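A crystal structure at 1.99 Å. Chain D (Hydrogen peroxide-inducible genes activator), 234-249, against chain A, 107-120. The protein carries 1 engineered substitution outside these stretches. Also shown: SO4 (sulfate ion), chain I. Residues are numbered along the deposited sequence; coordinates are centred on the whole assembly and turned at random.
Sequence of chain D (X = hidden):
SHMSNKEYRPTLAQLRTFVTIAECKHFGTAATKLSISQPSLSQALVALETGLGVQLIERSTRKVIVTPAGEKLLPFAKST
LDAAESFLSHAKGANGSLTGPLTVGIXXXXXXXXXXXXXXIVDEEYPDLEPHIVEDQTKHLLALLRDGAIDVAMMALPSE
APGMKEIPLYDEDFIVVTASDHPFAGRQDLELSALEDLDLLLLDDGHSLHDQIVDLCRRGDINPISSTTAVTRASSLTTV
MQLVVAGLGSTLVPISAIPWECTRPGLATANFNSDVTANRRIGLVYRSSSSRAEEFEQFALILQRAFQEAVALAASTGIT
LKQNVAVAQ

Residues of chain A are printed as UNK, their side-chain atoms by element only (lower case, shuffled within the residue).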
ATOM      1  N   ALA D 234     -16.769   1.345  -3.549  1.00 40.62           N
ATOM      2  CA  ALA D 234     -16.990   0.161  -2.725  1.00 42.36           C
ATOM      3  C   ALA D 234     -15.830  -0.787  -2.795  1.00 38.87           C
ATOM      4  O   ALA D 234     -15.104  -0.810  -3.772  1.00 40.70           O
ATOM      5  CB  ALA D 234     -18.244  -0.520  -3.215  1.00 39.50           C
ATOM      6  N   SER D 235     -15.706  -1.627  -1.774  1.00 49.64           N
ATOM      7  CA  SER D 235     -14.726  -2.702  -1.797  1.00 52.98           C
ATOM      8  C   SER D 235     -15.275  -4.046  -2.259  1.00 49.12           C
ATOM      9  O   SER D 235     -14.482  -4.920  -2.532  1.00 47.76           O
ATOM     10  CB  SER D 235     -14.017  -2.813  -0.427  1.00 53.60           C
ATOM     11  OG  SER D 235     -14.939  -2.943   0.627  1.00 53.17           O
ATOM     12  N   SER D 236     -16.602  -4.210  -2.362  1.00 44.41           N
ATOM     13  CA  SER D 236     -17.198  -5.472  -2.818  1.00 42.35           C
ATOM     14  C   SER D 236     -18.342  -5.247  -3.793  1.00 41.28           C
ATOM     15  O   SER D 236     -19.086  -4.233  -3.711  1.00 40.11           O
ATOM     16  CB  SER D 236     -17.732  -6.264  -1.631  1.00 44.97           C
ATOM     17  OG  SER D 236     -18.782  -5.548  -0.964  1.00 46.91           O
ATOM     18  N   LEU D 237     -18.505  -6.212  -4.698  1.00 35.18           N
ATOM     19  CA  LEU D 237     -19.572  -6.185  -5.654  1.00 36.42           C
ATOM     20  C   LEU D 237     -20.940  -6.200  -4.998  1.00 37.93           C
ATOM     21  O   LEU D 237     -21.851  -5.583  -5.518  1.00 37.32           O
ATOM     22  CB  LEU D 237     -19.443  -7.316  -6.651  1.00 35.56           C
ATOM     23  CG  LEU D 237     -18.333  -7.175  -7.673  1.00 34.94           C
ATOM     24  CD1 LEU D 237     -18.351  -8.326  -8.666  1.00 34.91           C
ATOM     25  CD2 LEU D 237     -18.518  -5.876  -8.461  1.00 36.81           C
ATOM     26  N   THR D 238     -21.091  -6.857  -3.850  1.00 36.26           N
ATOM     27  CA  THR D 238     -22.403  -6.925  -3.204  1.00 37.02           C
ATOM     28  C   THR D 238     -22.830  -5.529  -2.735  1.00 37.48           C
ATOM     29  O   THR D 238     -23.999  -5.166  -2.857  1.00 35.90           O
ATOM     30  CB  THR D 238     -22.474  -7.971  -2.061  1.00 34.78           C
ATOM     31  OG1 THR D 238     -23.822  -8.011  -1.626  1.00 38.66           O
ATOM     32  CG2 THR D 238     -21.605  -7.631  -0.889  1.00 37.54           C
ATOM     33  N   THR D 239     -21.893  -4.732  -2.219  1.00 34.39           N
ATOM     34  CA  THR D 239     -22.196  -3.342  -1.861  1.00 35.94           C
ATOM     35  C   THR D 239     -22.560  -2.527  -3.103  1.00 33.68           C
ATOM     36  O   THR D 239     -23.531  -1.756  -3.070  1.00 36.17           O
ATOM     37  CB  THR D 239     -21.052  -2.700  -1.092  1.00 36.24           C
ATOM     38  OG1 THR D 239     -20.923  -3.401   0.147  1.00 35.37           O
ATOM     39  CG2 THR D 239     -21.350  -1.210  -0.815  1.00 36.09           C
ATOM     40  N   VAL D 240     -21.845  -2.731  -4.199  1.00 33.29           N
ATOM     41  CA  VAL D 240     -22.161  -2.015  -5.428  1.00 34.89           C
ATOM     42  C   VAL D 240     -23.610  -2.343  -5.872  1.00 36.99           C
ATOM     43  O   VAL D 240     -24.365  -1.447  -6.256  1.00 35.12           O
ATOM     44  CB  VAL D 240     -21.150  -2.332  -6.565  1.00 34.78           C
ATOM     45  CG1 VAL D 240     -21.547  -1.668  -7.883  1.00 37.68           C
ATOM     46  CG2 VAL D 240     -19.772  -1.872  -6.195  1.00 35.93           C
ATOM     47  N   MET D 241     -24.003  -3.619  -5.775  1.00 34.86           N
ATOM     48  CA  MET D 241     -25.337  -4.046  -6.183  1.00 34.78           C
ATOM     49  C   MET D 241     -26.416  -3.329  -5.376  1.00 34.89           C
ATOM     50  O   MET D 241     -27.415  -2.925  -5.940  1.00 37.29           O
ATOM     51  CB  MET D 241     -25.495  -5.546  -6.072  1.00 37.50           C
ATOM     52  CG  MET D 241     -24.648  -6.348  -7.040  1.00 35.63           C
ATOM     53  SD  MET D 241     -24.828  -6.058  -8.828  1.00 40.94           S
ATOM     54  CE  MET D 241     -23.362  -5.149  -9.137  1.00 42.93           C
ATOM     55  N   GLN D 242     -26.193  -3.120  -4.085  1.00 33.50           N
ATOM     56  CA  GLN D 242     -27.171  -2.392  -3.263  1.00 33.11           C
ATOM     57  C   GLN D 242     -27.292  -0.933  -3.727  1.00 35.81           C
ATOM     58  O   GLN D 242     -28.395  -0.350  -3.712  1.00 36.12           O
ATOM     59  CB  GLN D 242     -26.821  -2.431  -1.774  1.00 34.65           C
ATOM     60  CG  GLN D 242     -26.442  -3.791  -1.141  1.00 34.95           C
ATOM     61  CD  GLN D 242     -27.538  -4.848  -1.240  1.00 37.16           C
ATOM     62  OE1 GLN D 242     -28.179  -4.969  -2.262  1.00 32.93           O
ATOM     63  NE2 GLN D 242     -27.744  -5.629  -0.163  1.00 36.37           N
ATOM     64  N   LEU D 243     -26.165  -0.335  -4.126  1.00 30.29           N
ATOM     65  CA  LEU D 243     -26.179   1.047  -4.634  1.00 30.70           C
ATOM     66  C   LEU D 243     -26.941   1.116  -5.957  1.00 30.39           C
ATOM     67  O   LEU D 243     -27.715   2.072  -6.192  1.00 30.94           O
ATOM     68  CB  LEU D 243     -24.762   1.625  -4.783  1.00 30.69           C
ATOM     69  CG  LEU D 243     -23.902   1.566  -3.516  1.00 31.10           C
ATOM     70  CD1 LEU D 243     -22.453   1.933  -3.862  1.00 33.66           C
ATOM     71  CD2 LEU D 243     -24.488   2.455  -2.442  1.00 35.81           C
ATOM     72  N   VAL D 244     -26.753   0.099  -6.803  1.00 34.62           N
ATOM     73  CA  VAL D 244     -27.434   0.029  -8.087  1.00 33.81           C
ATOM     74  C   VAL D 244     -28.934  -0.128  -7.878  1.00 34.01           C
ATOM     75  O   VAL D 244     -29.731   0.569  -8.543  1.00 32.46           O
ATOM     76  CB  VAL D 244     -26.892  -1.097  -8.992  1.00 34.42           C
ATOM     77  CG1 VAL D 244     -27.780  -1.240 -10.245  1.00 33.06           C
ATOM     78  CG2 VAL D 244     -25.446  -0.816  -9.391  1.00 35.79           C
ATOM     79  N   VAL D 245     -29.333  -0.995  -6.954  1.00 31.88           N
ATOM     80  CA  VAL D 245     -30.786  -1.202  -6.658  1.00 33.03           C
ATOM     81  C   VAL D 245     -31.411   0.097  -6.196  1.00 33.94           C
ATOM     82  O   VAL D 245     -32.506   0.427  -6.584  1.00 33.94           O
ATOM     83  CB  VAL D 245     -30.982  -2.286  -5.568  1.00 33.61           C
ATOM     84  CG1 VAL D 245     -32.416  -2.282  -4.993  1.00 38.09           C
ATOM     85  CG2 VAL D 245     -30.642  -3.643  -6.118  1.00 32.74           C
ATOM     86  N   ALA D 246     -30.679   0.844  -5.379  1.00 35.23           N
ATOM     87  CA  ALA D 246     -31.142   2.137  -4.858  1.00 37.18           C
ATOM     88  C   ALA D 246     -31.149   3.282  -5.889  1.00 38.67           C
ATOM     89  O   ALA D 246     -31.499   4.412  -5.520  1.00 39.57           O
ATOM     90  CB  ALA D 246     -30.336   2.544  -3.629  1.00 38.20           C
ATOM     91  N   GLY D 247     -30.768   3.005  -7.140  1.00 38.34           N
ATOM     92  CA  GLY D 247     -30.787   4.007  -8.220  1.00 37.83           C
ATOM     93  C   GLY D 247     -29.616   4.988  -8.215  1.00 42.08           C
ATOM     94  O   GLY D 247     -29.699   6.026  -8.832  1.00 39.42           O
ATOM     95  N   LEU D 248     -28.524   4.667  -7.516  1.00 36.08           N
ATOM     96  CA  LEU D 248     -27.390   5.583  -7.421  1.00 36.77           C
ATOM     97  C   LEU D 248     -26.420   5.455  -8.577  1.00 36.95           C
ATOM     98  O   LEU D 248     -25.486   6.227  -8.669  1.00 39.97           O
ATOM     99  CB  LEU D 248     -26.674   5.411  -6.078  1.00 36.54           C
ATOM    100  CG  LEU D 248     -27.484   5.795  -4.829  1.00 39.06           C
ATOM    101  CD1 LEU D 248     -26.726   5.444  -3.573  1.00 41.93           C
ATOM    102  CD2 LEU D 248     -27.884   7.269  -4.859  1.00 46.83           C
ATOM    103  N   GLY D 249     -26.631   4.503  -9.482  1.00 38.18           N
ATOM    104  CA  GLY D 249     -25.716   4.263 -10.596  1.00 37.19           C
ATOM    105  C   GLY D 249     -25.853   2.863 -11.192  1.00 37.11           C
ATOM    106  O   GLY D 249     -26.720   2.092 -10.815  1.00 37.01           O
TER
ATOM    107  N   UNK A 107     -17.946   0.364   7.152  1.00 34.02           N
ATOM    108  CA  UNK A 107     -17.117  -0.842   7.126  1.00 33.95           C
ATOM    109  C   UNK A 107     -17.740  -1.961   6.267  1.00 33.73           C
ATOM    110  O   UNK A 107     -18.987  -2.077   6.201  1.00 33.50           O
ATOM    111  c   UNK A 107     -17.723  -2.422  10.644  1.00 33.41           C
ATOM    112  c   UNK A 107     -15.962  -0.315   9.309  1.00 34.13           C
ATOM    113  c   UNK A 107     -16.766  -1.356   8.539  1.00 33.81           C
ATOM    114  c   UNK A 107     -18.029  -1.732   9.333  1.00 33.47           C
ATOM    115  N   UNK A 108     -16.904  -2.751   5.571  1.00 36.33           N
ATOM    116  CA  UNK A 108     -17.447  -3.717   4.605  1.00 37.28           C
ATOM    117  C   UNK A 108     -18.325  -4.825   5.140  1.00 38.68           C
ATOM    118  O   UNK A 108     -19.108  -5.380   4.363  1.00 39.81           O
ATOM    119  c   UNK A 108     -15.434  -2.666   5.512  1.00 37.46           C
ATOM    120  c   UNK A 108     -15.064  -3.460   4.315  1.00 37.68           C
ATOM    121  c   UNK A 108     -16.204  -4.342   3.958  1.00 38.65           C
ATOM    122  N   UNK A 109     -18.201  -5.166   6.415  1.00 34.68           N
ATOM    123  CA  UNK A 109     -19.069  -6.191   7.016  1.00 35.81           C
ATOM    124  C   UNK A 109     -20.365  -5.626   7.628  1.00 37.97           C
ATOM    125  O   UNK A 109     -21.090  -6.349   8.291  1.00 35.31           O
ATOM    126  c   UNK A 109     -18.331  -7.034   8.083  1.00 36.55           C
ATOM    127  o   UNK A 109     -17.985  -6.206   9.203  1.00 34.38           O
ATOM    128  c   UNK A 109     -17.127  -7.696   7.477  1.00 35.20           C
ATOM    129  N   UNK A 110     -20.582  -4.314   7.483  1.00 39.79           N
ATOM    130  CA  UNK A 110     -21.896  -3.727   7.760  1.00 36.60           C
ATOM    131  C   UNK A 110     -22.569  -3.181   6.501  1.00 38.25           C
ATOM    132  O   UNK A 110     -23.768  -3.366   6.357  1.00 37.53           O
ATOM    133  c   UNK A 110     -21.783  -2.652   8.823  1.00 37.05           C
ATOM    134  N   UNK A 111     -21.800  -2.551   5.599  1.00 31.54           N
ATOM    135  CA  UNK A 111     -22.325  -1.829   4.432  1.00 31.76           C
ATOM    136  C   UNK A 111     -23.402  -2.529   3.601  1.00 31.71           C
ATOM    137  O   UNK A 111     -24.485  -2.015   3.477  1.00 31.83           O
ATOM    138  c   UNK A 111     -21.211  -1.373   3.523  1.00 32.01           C
ATOM    139  N   UNK A 112     -23.100  -3.700   3.018  1.00 34.33           N
ATOM    140  CA  UNK A 112     -24.064  -4.309   2.130  1.00 34.53           C
ATOM    141  C   UNK A 112     -25.400  -4.656   2.824  1.00 34.25           C
ATOM    142  O   UNK A 112     -26.399  -4.735   2.155  1.00 34.40           O
ATOM    143  c   UNK A 112     -22.307  -5.829   2.627  1.00 35.19           C
ATOM    144  c   UNK A 112     -21.878  -4.490   3.107  1.00 35.88           C
ATOM    145  c   UNK A 112     -23.343  -5.532   1.601  1.00 34.99           C
ATOM    146  N   UNK A 113     -25.394  -4.798   4.144  1.00 33.26           N
ATOM    147  CA  UNK A 113     -26.524  -5.276   4.907  1.00 33.24           C
ATOM    148  C   UNK A 113     -27.350  -4.144   5.473  1.00 33.52           C
ATOM    149  O   UNK A 113     -28.568  -4.285   5.642  1.00 33.74           O
ATOM    150  c   UNK A 113     -22.807  -8.159   5.604  1.00 32.75           C
ATOM    151  c   UNK A 113     -25.012  -7.217   5.472  1.00 32.84           C
ATOM    152  c   UNK A 113     -23.043  -8.900   4.453  1.00 33.22           C
ATOM    153  c   UNK A 113     -24.267  -8.821   3.829  1.00 32.94           C
ATOM    154  c   UNK A 113     -23.797  -7.340   6.105  1.00 32.74           C
ATOM    155  c   UNK A 113     -25.232  -7.976   4.311  1.00 32.92           C
ATOM    156  o   UNK A 113     -22.056  -9.722   3.968  1.00 33.04           O
ATOM    157  c   UNK A 113     -26.070  -6.263   5.997  1.00 33.01           C
ATOM    158  N   UNK A 114     -26.722  -3.005   5.715  1.00 34.86           N
ATOM    159  CA  UNK A 114     -27.426  -1.822   6.214  1.00 35.22           C
ATOM    160  C   UNK A 114     -27.900  -0.896   5.068  1.00 35.53           C
ATOM    161  O   UNK A 114     -28.888  -0.183   5.211  1.00 35.93           O
ATOM    162  c   UNK A 114     -27.304  -0.128   8.143  1.00 42.28           C
ATOM    163  c   UNK A 114     -28.026  -0.845   9.241  1.00 51.22           C
ATOM    164  c   UNK A 114     -26.521  -1.065   7.246  1.00 36.03           C
ATOM    165  c   UNK A 114     -25.424  -0.249   6.550  1.00 39.52           C
ATOM    166  N   UNK A 115     -27.211  -0.912   3.941  1.00 34.65           N
ATOM    167  CA  UNK A 115     -27.480   0.083   2.873  1.00 35.78           C
ATOM    168  C   UNK A 115     -28.878   0.003   2.287  1.00 35.25           C
ATOM    169  O   UNK A 115     -29.458   1.047   2.029  1.00 36.82           O
ATOM    170  c   UNK A 115     -24.093   0.360   0.987  1.00 36.65           C
ATOM    171  c   UNK A 115     -25.137   0.707   2.032  1.00 34.89           C
ATOM    172  c   UNK A 115     -26.475   0.006   1.726  1.00 35.16           C
ATOM    173  c   UNK A 115     -25.341   2.235   2.083  1.00 38.19           C
ATOM    174  N   UNK A 116     -29.427  -1.201   2.050  1.00 35.16           N
ATOM    175  CA  UNK A 116     -30.760  -1.158   1.411  1.00 36.26           C
ATOM    176  C   UNK A 116     -31.769  -0.320   2.188  1.00 36.03           C
ATOM    177  O   UNK A 116     -32.408   0.539   1.595  1.00 37.41           O
ATOM    178  c   UNK A 116     -31.177  -2.625   1.333  1.00 35.43           C
ATOM    179  c   UNK A 116     -29.879  -3.344   1.239  1.00 36.23           C
ATOM    180  c   UNK A 116     -28.928  -2.572   2.124  1.00 35.34           C
ATOM    181  N   UNK A 117     -31.860  -0.546   3.497  1.00 34.57           N
ATOM    182  CA  UNK A 117     -32.811   0.152   4.353  1.00 35.14           C
ATOM    183  C   UNK A 117     -32.401   1.594   4.554  1.00 35.36           C
ATOM    184  O   UNK A 117     -33.247   2.473   4.487  1.00 35.96           O
ATOM    185  o   UNK A 117     -33.886   0.244   6.518  1.00 37.95           O
ATOM    186  c   UNK A 117     -32.960  -0.520   5.731  1.00 35.09           C
ATOM    187  N   UNK A 118     -31.123   1.856   4.796  1.00 38.37           N
ATOM    188  CA  UNK A 118     -30.711   3.232   4.980  1.00 38.61           C
ATOM    189  C   UNK A 118     -31.033   4.071   3.766  1.00 39.00           C
ATOM    190  O   UNK A 118     -31.533   5.189   3.908  1.00 39.52           O
ATOM    191  c   UNK A 118     -28.758   4.753   5.533  1.00 38.46           C
ATOM    192  c   UNK A 118     -27.808   5.667   3.374  1.00 41.26           C
ATOM    193  s   UNK A 118     -27.098   4.974   4.844  1.00 46.41           S
ATOM    194  c   UNK A 118     -29.208   3.331   5.287  1.00 38.18           C
ATOM    195  N   UNK A 119     -30.694   3.571   2.587  1.00 36.10           N
ATOM    196  CA  UNK A 119     -30.911   4.319   1.339  1.00 36.25           C
ATOM    197  C   UNK A 119     -32.389   4.526   1.018  1.00 41.53           C
ATOM    198  O   UNK A 119     -32.759   5.576   0.491  1.00 38.92           O
ATOM    199  c   UNK A 119     -30.220   3.654   0.152  1.00 35.75           C
ATOM    200  c   UNK A 119     -28.161   5.159   0.112  1.00 35.67           C
ATOM    201  c   UNK A 119     -28.084   2.840  -0.900  1.00 35.42           C
ATOM    202  c   UNK A 119     -28.671   3.714   0.205  1.00 36.50           C
ATOM    203  N   UNK A 120     -33.226   3.548   1.349  1.00 38.02           N
ATOM    204  CA  UNK A 120     -34.671   3.672   1.126  1.00 37.89           C
ATOM    205  C   UNK A 120     -35.297   4.700   2.072  1.00 38.60           C
ATOM    206  O   UNK A 120     -36.123   5.486   1.641  1.00 41.04           O
ATOM    207  o   UNK A 120     -36.751   2.435   1.131  1.00 50.35           O
ATOM    208  c   UNK A 120     -35.349   2.291   1.264  1.00 38.43           C
TER
HETATM  209  S   SO4 I 405     -14.776  -4.911   8.575  1.00 58.43           S
HETATM  210  O1  SO4 I 405     -13.808  -3.560   9.111  1.00 62.05           O
HETATM  211  O2  SO4 I 405     -16.385  -4.626   8.374  1.00 62.76           O
HETATM  212  O3  SO4 I 405     -14.041  -5.226   7.131  1.00 55.48           O
HETATM  213  O4  SO4 I 405     -14.733  -6.213   9.549  1.00 55.71           O
HETATM  214  O   HOH W   1     -18.795  -5.800   1.718  1.00 52.26           O

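Position 107 of chain A carries four carbons, forked at the first, with one arm two carbons long. It points away from chain D and is buried: isoleucine, a bulky apolar side chain suited to a buried site. At 108, three carbons close a ring onto the backbone N, and one ring carbon lies 3.7 Å from Ser D235 OG. This is proline; its carbonyl accepts from a water, Pro A108 O to the water O 2.7 Å, and that water accepts in turn from Ser D236 OG at 2.7 Å, so the loop before the helix is bridged to chain D by water.

Position 109 has one carbon bearing an oxygen and a carbon, out of reach of chain D: threonine, whose hydroxyl can join its backbone N in binding the sulfate. Its OG1 and N both donate, Thr A109 OG1 to SO4 O2 at a very short 2.4 Å and Thr A109 N to SO4 O2 at 2.7 Å. At 110 a single carbon, buried and remote from chain D, marks alanine, whose lone methyl asks little room of a buried site. Position 111 also has one carbon, pointing toward chain D and 3.9 Å from Thr D239 OG1; it is alanine again, small enough to sit where the helix begins beside its neighbour.

At 112 three carbons form another ring onto N. One ring carbon lies 3.3 Å from Thr D239 OG1, and CB is 3.7 Å from Thr D238 CG2. This proline suits the first turn of a helix, where its missing amide hydrogen costs no bond to a preceding turn. Position 113 has one carbon, then a six-carbon ring bearing an oxygen: tyrosine, its CB directed away from chain D and its hydroxyl satisfied elsewhere in the structure. At 114, four carbons forked at the first, with one longer arm, again give isoleucine, buried and facing away.

Position 115 has four carbons forked at the second, pointing toward chain D; one branch end approaches Thr D239 CG2 to 3.6 Å and Leu D243 CD2 to 4.0 Å. It is leucine, able to reach between these groups. Position 116 closes a third ring, with a carbon 3.4 Å from Gln D242 NE2. Without an amide hydrogen, this proline cannot bond to the turn before, and the helix kinks here. The carbonyl of Pro A112 is instead taken by chain D: Gln D242 NE2 donates to Pro A112 O at 2.8 Å and 162°.

Position 117, one carbon then one oxygen, is serine, out of reach of chain D; a small polar side chain is at ease in this partly exposed place. At 118 an unbranched chain of two carbons, sulfur and carbon is methionine, remote from chain D, a long apolar chain suited to burial. Position 119 has four carbons forked at the second and points toward chain D; one branch end lies 3.6 Å from Ala D246 CB and the other 4.0 Å from Leu D248 CD1. It is leucine, whose two methyls reach separate apolar partners. Position 120, one carbon then oxygen, is serine, without contact, its hydroxyl well tolerated where it is exposed.

The two helices run nearly parallel, 6° apart with axes 8.7 Å at closest approach. Prolines and threonines pack the early turns, leucines and an alanine the later ones, and the glutamine bond joins them at the kink.

Chain A 107-120: IPTAAPYILPSMLS
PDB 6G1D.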